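Local coordinates for protein putative phosphosugar isomerase (Clostridium difficile, PDB 3G68) that is a double-SIS-domain protein that probably binds phosphorylated sugars and may act as a phosphosugar isomerase, a role not established, at residues R16-N21 / K151-L156; N27-T32 / Y129-N134; I38-G43 / T84-V89; N58-D63 / L159-E164. All coordinates share one frame; numbering follows the deposited sequence. Where two conformers were deposited one is given.

Contact 1: residues R16-N21 / K151-L156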
loop_
_atom_site.group_PDB
_atom_site.type_symbol
_atom_site.label_atom_id
_atom_site.label_comp_id
_atom_site.label_asym_id
_atom_site.label_seq_id
_atom_site.Cartn_x
_atom_site.Cartn_y
_atom_site.Cartn_z
ATOM N N ARG B 16 -23.501 -30.134 5.523
ATOM C CA ARG B 16 -22.141 -29.778 5.960
ATOM C C ARG B 16 -21.849 -30.276 7.379
ATOM O O ARG B 16 -20.722 -30.710 7.650
ATOM C CB ARG B 16 -21.926 -28.292 5.889
ATOM C CG ARG B 16 -21.866 -27.800 4.486
ATOM C CD ARG B 16 -21.972 -26.347 4.470
ATOM N NE ARG B 16 -22.062 -25.908 3.100
ATOM C CZ ARG B 16 -22.698 -24.823 2.697
ATOM N NH1 ARG B 16 -23.330 -24.046 3.564
ATOM N NH2 ARG B 16 -22.703 -24.540 1.412
ATOM N N GLU B 17 -22.848 -30.230 8.266
ATOM C CA GLU B 17 -22.719 -30.756 9.628
ATOM C C GLU B 17 -22.508 -32.268 9.658
ATOM O O GLU B 17 -21.685 -32.806 10.443
ATOM C CB GLU B 17 -23.938 -30.438 10.475
ATOM C CG GLU B 17 -24.065 -28.961 10.793
ATOM C CD GLU B 17 -25.372 -28.613 11.474
ATOM O OE1 GLU B 17 -26.242 -29.508 11.573
ATOM O OE2 GLU B 17 -25.527 -27.430 11.865
ATOM N N ILE B 18 -23.250 -32.944 8.797
ATOM C CA ILE B 18 -23.157 -34.375 8.643
ATOM C C ILE B 18 -21.777 -34.787 8.145
ATOM O O ILE B 18 -21.194 -35.721 8.658
ATOM C CB ILE B 18 -24.290 -34.913 7.750
ATOM C CG1 ILE B 18 -25.620 -34.773 8.514
ATOM C CG2 ILE B 18 -24.021 -36.389 7.375
ATOM C CD1 ILE B 18 -26.847 -35.093 7.661
ATOM N N ILE B 19 -21.267 -34.086 7.149
ATOM C CA ILE B 19 -19.914 -34.310 6.625
ATOM C C ILE B 19 -18.863 -34.150 7.755
ATOM O O ILE B 19 -18.035 -35.034 7.942
ATOM C CB ILE B 19 -19.654 -33.372 5.408
ATOM C CG1 ILE B 19 -20.358 -33.943 4.172
ATOM C CG2 ILE B 19 -18.145 -33.180 5.112
ATOM C CD1 ILE B 19 -20.481 -32.937 2.988
ATOM N N SER B 20 -18.940 -33.061 8.526
ATOM C CA SER B 20 -18.007 -32.857 9.643
ATOM C C SER B 20 -18.114 -33.896 10.761
ATOM O O SER B 20 -17.141 -34.103 11.473
ATOM C CB SER B 20 -18.162 -31.468 10.240
ATOM O OG SER B 20 -17.885 -30.487 9.265
ATOM N N ASN B 21 -19.270 -34.532 10.929
ATOM C CA ASN B 21 -19.487 -35.546 11.968
ATOM C C ASN B 21 -19.258 -36.963 11.488
ATOM O O ASN B 21 -19.435 -37.911 12.274
ATOM C CB ASN B 21 -20.931 -35.455 12.465
ATOM C CG ASN B 21 -21.182 -36.276 13.732
ATOM O OD1 ASN B 21 -20.441 -36.166 14.718
ATOM N ND2 ASN B 21 -22.239 -37.095 13.714
ATOM N N LYS B 151 -29.281 -39.725 1.399
ATOM C CA LYS B 151 -28.371 -40.031 0.299
ATOM C C LYS B 151 -26.913 -39.698 0.688
ATOM O O LYS B 151 -26.019 -40.494 0.457
ATOM C CB LYS B 151 -28.732 -39.267 -0.957
ATOM C CG LYS B 151 -30.060 -39.682 -1.587
ATOM C CD LYS B 151 -30.224 -39.006 -2.952
ATOM C CE LYS B 151 -30.480 -37.475 -2.855
ATOM N NZ LYS B 151 -30.780 -36.887 -4.174
ATOM N N LEU B 152 -26.693 -38.524 1.280
ATOM C CA LEU B 152 -25.350 -38.136 1.723
ATOM C C LEU B 152 -24.809 -39.144 2.730
ATOM O O LEU B 152 -23.677 -39.587 2.616
ATOM C CB LEU B 152 -25.357 -36.751 2.374
ATOM C CG LEU B 152 -24.037 -36.191 2.910
ATOM C CD1 LEU B 152 -22.918 -36.171 1.866
ATOM C CD2 LEU B 152 -24.293 -34.755 3.399
ATOM N N ASN B 153 -25.632 -39.506 3.700
ATOM C CA ASN B 153 -25.247 -40.459 4.768
ATOM C C ASN B 153 -24.797 -41.812 4.210
ATOM O O ASN B 153 -23.804 -42.395 4.671
ATOM C CB ASN B 153 -26.406 -40.651 5.770
ATOM C CG ASN B 153 -25.957 -40.510 7.215
ATOM O OD1 ASN B 153 -25.239 -39.562 7.558
ATOM N ND2 ASN B 153 -26.387 -41.428 8.073
ATOM N N LEU B 154 -25.527 -42.291 3.203
ATOM C CA LEU B 154 -25.181 -43.506 2.461
ATOM C C LEU B 154 -23.847 -43.370 1.697
ATOM O O LEU B 154 -23.060 -44.309 1.649
ATOM C CB LEU B 154 -26.281 -43.883 1.486
ATOM C CG LEU B 154 -27.551 -44.481 2.101
ATOM C CD1 LEU B 154 -28.709 -44.399 1.113
ATOM C CD2 LEU B 154 -27.282 -45.922 2.533
HETATM N N MSE B 155 -23.613 -42.217 1.080
HETATM C CA MSE B 155 -22.373 -41.993 0.391
HETATM C C MSE B 155 -21.205 -41.965 1.388
HETATM O O MSE B 155 -20.156 -42.502 1.090
HETATM C CB MSE B 155 -22.409 -40.693 -0.419
HETATM C CG MSE B 155 -23.310 -40.779 -1.629
HETATM SE SE MSE B 155 -23.226 -39.103 -2.593
HETATM C CE MSE B 155 -24.053 -39.618 -4.270
ATOM N N LEU B 156 -21.388 -41.282 2.518
ATOM C CA LEU B 156 -20.358 -41.182 3.554
ATOM C C LEU B 156 -19.996 -42.574 4.076
ATOM O O LEU B 156 -18.799 -42.888 4.171
ATOM C CB LEU B 156 -20.794 -40.246 4.671
ATOM C CG LEU B 156 -20.781 -38.785 4.189
ATOM C CD1 LEU B 156 -21.423 -37.882 5.199
ATOM C CD2 LEU B 156 -19.348 -38.323 3.856
#
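In the first SIS half of this double-SIS protein, a five-stranded parallel sheet with helices packed on it, the buried ends of Ile18 and Ile19 on helix 4-20 meet Leu152, Asn153 and Leu156 of helix 145-165. The two short helical segments run nearly parallel, 21° apart, with axes 10.4 Å from each other at closest approach, a spacing bridged by branched side chains. Ile18 points at the partner helix and works through one methyl: CG2, anti to its own backbone N (CG1 at chi1 -69° takes the place beside that N), enters between Asn153 and Leu156. There Ile18 CG2 lies 3.7 Å from Leu156 CD1, while Leu152 CD2 stands farther off. Ile19 uses CG1 instead, set across Leu152 at about a right angle, with Ile19 CG1 4.1 Å from Leu152 CD2 and equally near Leu152 CD1. Leu156 CD1 thus meets both isoleucines, lying also 4.2 Å from Ile19 CG1. The joint between the segments is apolar apart from the amide of Asn153, whose NH2 side faces the backbone of the 129-134 segment. Outward, Ile19 continues onto Ile177, Leu181 and Ile184 of helix 170-184 and touches Glu17 of the second subunit, which brings the subunit interface up to this joint. On the far side of helix 145-165, Lys151 forms a salt bridge with Asp222. The polar side-chain atom against Ile18 is the amide oxygen of Asn153: Asn153 OD1 sits 3.4 Å from Ile18 CG2, the two side chains crossing at about a right angle.

Contact 2: residues N27-T32 / Y129-N134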
loop_
_atom_site.group_PDB
_atom_site.type_symbol
_atom_site.label_atom_id
_atom_site.label_comp_id
_atom_site.label_asym_id
_atom_site.label_seq_id
_atom_site.Cartn_x
_atom_site.Cartn_y
_atom_site.Cartn_z
ATOM N N ASN B 27 -17.263 -44.419 12.700
ATOM C CA ASN B 27 -16.023 -44.979 13.202
ATOM C C ASN B 27 -16.049 -46.475 13.511
ATOM O O ASN B 27 -15.042 -47.143 13.316
ATOM C CB ASN B 27 -15.557 -44.273 14.458
ATOM C CG ASN B 27 -14.093 -44.587 14.768
ATOM O OD1 ASN B 27 -13.199 -44.324 13.956
ATOM N ND2 ASN B 27 -13.856 -45.178 15.906
ATOM N N GLU B 28 -17.196 -46.973 13.970
ATOM C CA GLU B 28 -17.352 -48.382 14.357
ATOM C C GLU B 28 -17.758 -49.233 13.160
ATOM O O GLU B 28 -17.144 -50.253 12.886
ATOM C CB GLU B 28 -18.399 -48.529 15.480
ATOM C CG GLU B 28 -18.481 -49.935 16.128
ATOM C CD GLU B 28 -19.751 -50.173 16.935
ATOM O OE1 GLU B 28 -20.743 -49.437 16.733
ATOM O OE2 GLU B 28 -19.789 -51.140 17.740
ATOM N N VAL B 29 -18.800 -48.818 12.445
ATOM C CA VAL B 29 -19.275 -49.608 11.302
ATOM C C VAL B 29 -18.197 -49.806 10.218
ATOM O O VAL B 29 -18.193 -50.829 9.561
ATOM C CB VAL B 29 -20.603 -49.042 10.684
ATOM C CG1 VAL B 29 -20.358 -47.686 10.029
ATOM C CG2 VAL B 29 -21.225 -50.053 9.691
ATOM N N LYS B 30 -17.296 -48.845 10.033
ATOM C CA LYS B 30 -16.256 -48.952 8.988
ATOM C C LYS B 30 -15.275 -50.092 9.281
ATOM O O LYS B 30 -14.594 -50.576 8.377
ATOM C CB LYS B 30 -15.460 -47.645 8.871
ATOM C CG LYS B 30 -14.465 -47.354 10.016
ATOM C CD LYS B 30 -13.703 -46.042 9.825
ATOM C CE LYS B 30 -12.705 -45.828 10.939
ATOM N NZ LYS B 30 -11.960 -44.553 10.821
ATOM N N ARG B 31 -15.168 -50.433 10.571
ATOM C CA ARG B 31 -14.275 -51.455 11.067
ATOM C C ARG B 31 -14.821 -52.904 10.956
ATOM O O ARG B 31 -14.057 -53.836 11.108
ATOM C CB ARG B 31 -13.870 -51.142 12.523
ATOM C CG ARG B 31 -13.190 -49.788 12.724
ATOM C CD ARG B 31 -13.045 -49.442 14.209
ATOM N NE ARG B 31 -12.567 -48.077 14.417
ATOM C CZ ARG B 31 -11.295 -47.674 14.306
ATOM N NH1 ARG B 31 -10.312 -48.516 13.980
ATOM N NH2 ARG B 31 -10.991 -46.403 14.525
ATOM N N THR B 32 -16.116 -53.089 10.684
ATOM C CA THR B 32 -16.693 -54.434 10.536
ATOM C C THR B 32 -16.200 -55.162 9.281
ATOM O O THR B 32 -15.625 -54.551 8.371
ATOM C CB THR B 32 -18.248 -54.400 10.490
ATOM O OG1 THR B 32 -18.700 -53.481 9.483
ATOM C CG2 THR B 32 -18.788 -53.969 11.818
ATOM N N TYR B 129 -25.534 -50.866 14.504
ATOM C CA TYR B 129 -24.947 -49.542 14.202
ATOM C C TYR B 129 -26.013 -48.491 13.946
ATOM O O TYR B 129 -26.727 -48.586 12.947
ATOM C CB TYR B 129 -24.045 -49.646 12.967
ATOM C CG TYR B 129 -23.176 -50.844 13.065
ATOM C CD1 TYR B 129 -22.105 -50.863 13.962
ATOM C CD2 TYR B 129 -23.442 -51.982 12.323
ATOM C CE1 TYR B 129 -21.312 -51.987 14.098
ATOM C CE2 TYR B 129 -22.651 -53.112 12.440
ATOM C CZ TYR B 129 -21.589 -53.108 13.333
ATOM O OH TYR B 129 -20.813 -54.225 13.458
ATOM N N ILE B 130 -26.131 -47.517 14.848
ATOM C CA ILE B 130 -27.151 -46.482 14.751
ATOM C C ILE B 130 -26.500 -45.335 14.004
ATOM O O ILE B 130 -25.794 -44.521 14.602
ATOM C CB ILE B 130 -27.652 -46.070 16.147
ATOM C CG1 ILE B 130 -28.320 -47.267 16.830
ATOM C CG2 ILE B 130 -28.634 -44.910 16.065
ATOM C CD1 ILE B 130 -28.702 -47.010 18.285
ATOM N N LEU B 131 -26.719 -45.308 12.686
ATOM C CA LEU B 131 -26.108 -44.327 11.781
ATOM C C LEU B 131 -27.120 -43.227 11.447
ATOM O O LEU B 131 -27.484 -43.015 10.278
ATOM C CB LEU B 131 -25.623 -45.047 10.519
ATOM C CG LEU B 131 -24.704 -46.247 10.681
ATOM C CD1 LEU B 131 -24.398 -46.840 9.320
ATOM C CD2 LEU B 131 -23.396 -45.837 11.408
ATOM N N THR B 132 -27.578 -42.572 12.511
ATOM C CA THR B 132 -28.585 -41.519 12.483
ATOM C C THR B 132 -28.290 -40.446 11.440
ATOM O O THR B 132 -27.157 -39.981 11.329
ATOM C CB THR B 132 -28.678 -40.845 13.864
ATOM O OG1 THR B 132 -28.746 -41.875 14.877
ATOM C CG2 THR B 132 -29.902 -39.931 13.941
ATOM N N VAL B 133 -29.305 -40.111 10.649
ATOM C CA VAL B 133 -29.207 -39.042 9.673
ATOM C C VAL B 133 -29.535 -37.798 10.493
ATOM O O VAL B 133 -30.690 -37.565 10.837
ATOM C CB VAL B 133 -30.194 -39.224 8.494
ATOM C CG1 VAL B 133 -30.081 -38.022 7.530
ATOM C CG2 VAL B 133 -29.926 -40.520 7.779
ATOM N N ASN B 134 -28.524 -36.984 10.807
ATOM C CA ASN B 134 -28.725 -35.820 11.678
ATOM C C ASN B 134 -29.172 -34.575 10.941
ATOM O O ASN B 134 -28.483 -33.560 10.962
ATOM C CB ASN B 134 -27.436 -35.561 12.484
ATOM C CG ASN B 134 -27.117 -36.695 13.419
ATOM O OD1 ASN B 134 -26.015 -37.261 13.386
ATOM N ND2 ASN B 134 -28.096 -37.071 14.238
#
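Val29, in the connection leading into strand 36-40 of the SIS domain's parallel sheet, packs over Tyr129 and against Leu131 at the sheet's edge strand 129-130, with Glu28 at the ring's edge. The two segments are not hydrogen-bonded to each other; within 27-32, Val29 O receives two bonds, from Thr32 N and from the hydroxyl, with Thr32 OG1 2.7 Å from Val29 O, which helps hold the turn before strand 36-40. Arg31 folds back on Asn27, Arg31 NH2 to Asn27 OD1 being 3.1 Å.

The polar group at the ring is the carboxylate of Glu28: in one of two modelled conformers it comes to the ring edge, its plane 83° from that of the ring, with Glu28 OE1 3.4 Å from Tyr129 CD1. Leu85 of strand 84-90 touches both Val29 and Tyr129, and Leu157 of helix 145-165 also packs on Val29, tying this corner to the sheet and to its covering helix.

The apolar part centres on Val29. Its CG2 makes a CH-pi contact over one face of the Tyr129 ring, 4.2 Å from the centroid and 21° off the ring normal, displaced toward the rim; Val29 CB lies 3.9 Å from Tyr129 CG. One valine covers two residues of the edge strand and its continuation, for the other methyl turns elsewhere: CG1, between backbone N and carbonyl carbon at chi1 67°, packs obliquely on Leu131, with Val29 CG1 3.8 Å from Leu131 CD2.

Contact 3: residues I38-G43 / T84-V89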
loop_
_atom_site.group_PDB
_atom_site.type_symbol
_atom_site.label_atom_id
_atom_site.label_comp_id
_atom_site.label_asym_id
_atom_site.label_seq_id
_atom_site.Cartn_x
_atom_site.Cartn_y
_atom_site.Cartn_z
ATOM N N ILE B 38 -26.948 -54.598 1.772
ATOM C CA ILE B 38 -28.301 -54.492 1.296
ATOM C C ILE B 38 -28.863 -53.211 1.928
ATOM O O ILE B 38 -28.748 -53.019 3.148
ATOM C CB ILE B 38 -29.168 -55.708 1.719
ATOM C CG1 ILE B 38 -28.609 -57.015 1.116
ATOM C CG2 ILE B 38 -30.600 -55.481 1.301
ATOM C CD1 ILE B 38 -29.187 -58.319 1.740
ATOM N N ILE B 39 -29.393 -52.312 1.098
ATOM C CA ILE B 39 -30.043 -51.098 1.574
ATOM C C ILE B 39 -31.533 -51.305 1.372
ATOM O O ILE B 39 -31.937 -51.632 0.263
ATOM C CB ILE B 39 -29.627 -49.856 0.773
ATOM C CG1 ILE B 39 -28.115 -49.653 0.792
ATOM C CG2 ILE B 39 -30.359 -48.644 1.324
ATOM C CD1 ILE B 39 -27.628 -48.685 -0.301
ATOM N N THR B 40 -32.339 -51.138 2.422
ATOM C CA THR B 40 -33.782 -51.342 2.304
ATOM C C THR B 40 -34.588 -50.294 3.056
ATOM O O THR B 40 -34.181 -49.828 4.124
ATOM C CB THR B 40 -34.225 -52.792 2.739
ATOM O OG1 THR B 40 -35.600 -52.998 2.389
ATOM C CG2 THR B 40 -34.064 -53.024 4.236
ATOM N N GLY B 41 -35.725 -49.925 2.462
ATOM C CA GLY B 41 -36.692 -48.980 3.033
ATOM C C GLY B 41 -37.885 -48.798 2.100
ATOM O O GLY B 41 -37.876 -49.313 0.977
ATOM N N SER B 42 -38.892 -48.040 2.534
ATOM C CA SER B 42 -40.083 -47.782 1.745
ATOM C C SER B 42 -40.070 -46.374 1.152
ATOM O O SER B 42 -39.382 -45.496 1.649
ATOM C CB SER B 42 -41.334 -47.929 2.613
ATOM O OG SER B 42 -41.320 -49.160 3.290
ATOM N N GLY B 43 -40.863 -46.161 0.112
ATOM C CA GLY B 43 -41.003 -44.841 -0.525
ATOM C C GLY B 43 -39.711 -44.058 -0.715
ATOM O O GLY B 43 -38.774 -44.571 -1.306
ATOM N N THR B 84 -22.731 -59.858 5.739
ATOM C CA THR B 84 -23.739 -59.050 5.066
ATOM C C THR B 84 -24.328 -58.032 6.026
ATOM O O THR B 84 -24.860 -58.411 7.062
ATOM C CB THR B 84 -24.914 -59.909 4.532
ATOM O OG1 THR B 84 -24.412 -60.823 3.558
ATOM C CG2 THR B 84 -26.007 -59.012 3.897
ATOM N N LEU B 85 -24.247 -56.756 5.662
ATOM C CA LEU B 85 -24.816 -55.653 6.444
ATOM C C LEU B 85 -26.136 -55.196 5.798
ATOM O O LEU B 85 -26.160 -54.801 4.616
ATOM C CB LEU B 85 -23.845 -54.469 6.508
ATOM C CG LEU B 85 -24.309 -53.152 7.166
ATOM C CD1 LEU B 85 -24.514 -53.332 8.673
ATOM C CD2 LEU B 85 -23.342 -51.970 6.858
ATOM N N VAL B 86 -27.231 -55.270 6.554
ATOM C CA VAL B 86 -28.518 -54.745 6.073
ATOM C C VAL B 86 -28.670 -53.342 6.662
ATOM O O VAL B 86 -28.670 -53.162 7.891
ATOM C CB VAL B 86 -29.729 -55.620 6.445
ATOM C CG1 VAL B 86 -31.029 -54.961 5.963
ATOM C CG2 VAL B 86 -29.572 -56.986 5.837
ATOM N N VAL B 87 -28.752 -52.351 5.781
ATOM C CA VAL B 87 -28.948 -50.977 6.194
ATOM C C VAL B 87 -30.432 -50.646 6.005
ATOM O O VAL B 87 -30.907 -50.512 4.875
ATOM C CB VAL B 87 -28.073 -50.000 5.409
ATOM C CG1 VAL B 87 -28.252 -48.596 5.957
ATOM C CG2 VAL B 87 -26.590 -50.405 5.463
ATOM N N GLY B 88 -31.149 -50.557 7.126
ATOM C CA GLY B 88 -32.547 -50.153 7.140
ATOM C C GLY B 88 -32.620 -48.626 7.149
ATOM O O GLY B 88 -32.007 -47.979 8.005
ATOM N N VAL B 89 -33.368 -48.057 6.207
ATOM C CA VAL B 89 -33.551 -46.606 6.058
ATOM C C VAL B 89 -35.026 -46.236 6.303
ATOM O O VAL B 89 -35.926 -46.786 5.666
ATOM C CB VAL B 89 -33.121 -46.171 4.659
ATOM C CG1 VAL B 89 -33.254 -44.635 4.475
ATOM C CG2 VAL B 89 -31.684 -46.612 4.375
HETATM O O HOH W 1 -38.560 -46.947 5.223
#
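Ile38 and Thr40 pair with the segment 84-89 in the parallel manner, each using both its N-H and its C=O, to join two inner strands of the SIS-domain sheet. Ile38 N gives to Leu85 O at 3.0 Å, and Ile38 O takes from Val87 N at 2.7 Å. One step on, Thr40 N donates to Val87 O and Thr40 O accepts from Val89 N, both at 2.9 Å. All four are nearly straight, and Val87 N meets Ile38 O almost along the C=O axis. CA-H...O contacts from Val86 and Gly88 add a second, weaker approach to the oxygens of Ile38 and Thr40. Farther on, a water links Ser42 N, from which it accepts, and Val89 O, to which it donates, 2.7 Å away.

The threonine and serine hydroxyls are satisfied outside the pair: Thr40 OG1, anti to the backbone N (chi1 -170°), by Met67 O, Thr84 OG1 by Asn81 OD1, Ser42 OG by Ser97 OG. Thr40 CG2, between the backbone N and the carbonyl carbon, lies 4.0 Å from Val86 CG1. On the opposite face Ile39 CG2 and Val89 CG2 lie side by side, 3.9 Å apart. Ser42 lies close to a bound citrate, probably from the crystallisation liquor, though it may mark a pocket.

Strand 63-67 continues the sheet beyond Ile39 and strand 111-116 beyond Thr84 and Val86, while helix 43-59 covers the Ile39 and Val89 face.

Contact 4: residues N58-D63 / L159-E164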
loop_
_atom_site.group_PDB
_atom_site.type_symbol
_atom_site.label_atom_id
_atom_site.label_comp_id
_atom_site.label_asym_id
_atom_site.label_seq_id
_atom_site.Cartn_x
_atom_site.Cartn_y
_atom_site.Cartn_z
ATOM N N ASN B 58 -19.860 -48.737 -7.524
ATOM C CA ASN B 58 -18.640 -48.250 -8.140
ATOM C C ASN B 58 -17.504 -48.074 -7.112
ATOM O O ASN B 58 -16.381 -48.489 -7.361
ATOM C CB ASN B 58 -18.915 -46.936 -8.847
ATOM C CG ASN B 58 -17.720 -46.395 -9.566
ATOM O OD1 ASN B 58 -17.005 -45.532 -9.034
ATOM N ND2 ASN B 58 -17.464 -46.904 -10.763
ATOM N N LEU B 59 -17.812 -47.527 -5.940
ATOM C CA LEU B 59 -16.796 -47.248 -4.907
ATOM C C LEU B 59 -16.245 -48.486 -4.201
ATOM O O LEU B 59 -15.032 -48.647 -4.087
ATOM C CB LEU B 59 -17.377 -46.290 -3.856
ATOM C CG LEU B 59 -16.492 -45.731 -2.740
ATOM C CD1 LEU B 59 -15.277 -45.005 -3.300
ATOM C CD2 LEU B 59 -17.298 -44.817 -1.850
ATOM N N LEU B 60 -17.137 -49.356 -3.737
ATOM C CA LEU B 60 -16.756 -50.515 -2.942
ATOM C C LEU B 60 -16.433 -51.789 -3.750
ATOM O O LEU B 60 -16.667 -51.851 -4.981
ATOM C CB LEU B 60 -17.860 -50.801 -1.920
ATOM C CG LEU B 60 -18.233 -49.653 -0.988
ATOM C CD1 LEU B 60 -19.389 -50.054 -0.138
ATOM C CD2 LEU B 60 -16.982 -49.275 -0.127
ATOM N N ASP B 61 -15.904 -52.777 -3.012
ATOM C CA ASP B 61 -15.518 -54.111 -3.508
ATOM C C ASP B 61 -16.430 -55.238 -3.078
ATOM O O ASP B 61 -16.030 -56.407 -3.095
ATOM C CB ASP B 61 -14.144 -54.459 -2.934
ATOM C CG ASP B 61 -13.090 -53.604 -3.447
ATOM O OD1 ASP B 61 -13.348 -52.987 -4.509
ATOM O OD2 ASP B 61 -12.008 -53.583 -2.814
ATOM N N ILE B 62 -17.632 -54.908 -2.653
ATOM C CA ILE B 62 -18.577 -55.883 -2.189
ATOM C C ILE B 62 -19.861 -55.523 -2.915
ATOM O O ILE B 62 -20.057 -54.359 -3.289
ATOM C CB ILE B 62 -18.751 -55.840 -0.627
ATOM C CG1 ILE B 62 -19.102 -54.441 -0.106
ATOM C CG2 ILE B 62 -17.467 -56.302 0.086
ATOM C CD1 ILE B 62 -19.641 -54.457 1.286
ATOM N N ASP B 63 -20.724 -56.493 -3.133
ATOM C CA ASP B 63 -22.007 -56.195 -3.749
ATOM C C ASP B 63 -22.807 -55.276 -2.863
ATOM O O ASP B 63 -22.869 -55.472 -1.647
ATOM C CB ASP B 63 -22.847 -57.460 -3.966
ATOM C CG ASP B 63 -22.442 -58.246 -5.191
ATOM O OD1 ASP B 63 -22.916 -59.394 -5.294
ATOM O OD2 ASP B 63 -21.684 -57.740 -6.048
ATOM N N LEU B 159 -17.670 -44.047 1.518
ATOM C CA LEU B 159 -16.367 -43.389 1.585
ATOM C C LEU B 159 -15.521 -43.789 2.809
ATOM O O LEU B 159 -14.306 -43.970 2.706
ATOM C CB LEU B 159 -16.563 -41.858 1.517
ATOM C CG LEU B 159 -16.934 -41.304 0.127
ATOM C CD1 LEU B 159 -17.376 -39.808 0.188
ATOM C CD2 LEU B 159 -15.740 -41.476 -0.839
ATOM N N GLN B 160 -16.180 -43.891 3.952
ATOM C CA GLN B 160 -15.581 -44.263 5.237
ATOM C C GLN B 160 -15.099 -45.707 5.223
ATOM O O GLN B 160 -14.018 -46.009 5.730
ATOM C CB GLN B 160 -16.595 -44.036 6.362
ATOM C CG GLN B 160 -16.835 -42.530 6.686
ATOM C CD GLN B 160 -15.884 -41.992 7.743
ATOM O OE1 GLN B 160 -15.525 -42.706 8.666
ATOM N NE2 GLN B 160 -15.513 -40.706 7.637
ATOM N N ILE B 161 -15.893 -46.584 4.614
ATOM C CA ILE B 161 -15.511 -47.988 4.454
ATOM C C ILE B 161 -14.336 -48.058 3.493
ATOM O O ILE B 161 -13.329 -48.651 3.817
ATOM C CB ILE B 161 -16.646 -48.851 3.917
ATOM C CG1 ILE B 161 -17.710 -49.063 4.986
ATOM C CG2 ILE B 161 -16.132 -50.219 3.491
ATOM C CD1 ILE B 161 -19.008 -49.629 4.414
ATOM N N ALA B 162 -14.467 -47.408 2.340
ATOM C CA ALA B 162 -13.440 -47.413 1.298
ATOM C C ALA B 162 -12.064 -46.977 1.823
ATOM O O ALA B 162 -11.033 -47.598 1.520
ATOM C CB ALA B 162 -13.882 -46.520 0.127
ATOM N N ARG B 163 -12.044 -45.899 2.597
ATOM C CA ARG B 163 -10.781 -45.417 3.157
ATOM C C ARG B 163 -10.222 -46.429 4.164
ATOM O O ARG B 163 -9.048 -46.773 4.095
ATOM C CB ARG B 163 -10.947 -44.022 3.783
ATOM C CG ARG B 163 -9.630 -43.399 4.339
ATOM C CD ARG B 163 -9.857 -41.971 4.853
ATOM N NE ARG B 163 -10.826 -41.995 5.946
ATOM C CZ ARG B 163 -11.265 -40.941 6.615
ATOM N NH1 ARG B 163 -10.819 -39.724 6.340
ATOM N NH2 ARG B 163 -12.146 -41.117 7.594
ATOM N N GLU B 164 -11.058 -46.913 5.081
ATOM C CA GLU B 164 -10.623 -47.852 6.129
ATOM C C GLU B 164 -10.043 -49.103 5.544
ATOM O O GLU B 164 -8.983 -49.581 5.985
ATOM C CB GLU B 164 -11.802 -48.201 7.040
ATOM C CG GLU B 164 -11.567 -49.271 8.144
ATOM C CD GLU B 164 -10.607 -48.864 9.268
ATOM O OE1 GLU B 164 -10.203 -47.678 9.355
ATOM O OE2 GLU B 164 -10.289 -49.772 10.087
#
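Leu59 and Leu60, where helix 43-59 ends, come up to helix 145-165 at Ala162, the alpha carbons of Leu60 and Ala162 being 6.2 Å apart, and Leu60 is the first residue to leave helical backbone angles. The small alanine allows this approach, its CB pointing at the turn, and two leucines pack on its CB. Leu59 projects toward the helix, and its CG, anti to the backbone N (chi1 -174°), comes against Ala162 CB; both branches also make contact. Leu59 CD1 and CG each lie 4.0 Å from Ala162 CB, while CD2 reaches back toward the N-terminal side of the helix, Leu59 CD2 lying 3.5 Å from Leu159 N. The same methyl meets the side chain of that residue, Leu59 CD2 to Leu159 CD2 being 3.8 Å, as the two leucines cross at about a right angle. Leu159 starts out facing away from the turn, and its CD2 methyl returns to it.

Leu60 works with one methyl only: Leu60 CD2 lies 3.8 Å from Ile161 CG2, again with side chains at about a right angle, and 4.2 Å from Ala162 CB. Leu59 and Leu60 thus share Ala162 CB, one through CG and CD1, the other through CD2. The side chains that meet are all apolar and mostly buried, a helix end packed on the side of a second helix.

Around it, Ile37 of strand 36-40 packs on Leu60 and Ile161, linking the junction to the parallel sheet, and helix 170-184 covers Leu159 through Tyr173, Glu176 and Ile180. The chain then runs from the turn into strand 63-67, the edge strand beside 36-40.

All four contacts belong to the first SIS half and follow its layering. Contact 3 joins two inner strands of the sheet, buried and bound by backbone hydrogen bonds; contacts 1 and 4 are buried too, but hold mainly by apolar side-chain packing at two places along helix 145-165, with centres about 15 Å apart. Contact 2 is only partly buried, and adds an aromatic ring and a carboxylate at the sheet edge. It touches contact 3 through Leu85, against Val29 and Tyr129, and contact 1 through Asn153. Lys30 and Arg31 of contact 2 also lie against Gln160 and Glu164 of contact 4. Of the four, contact 1 alone is reached by another subunit.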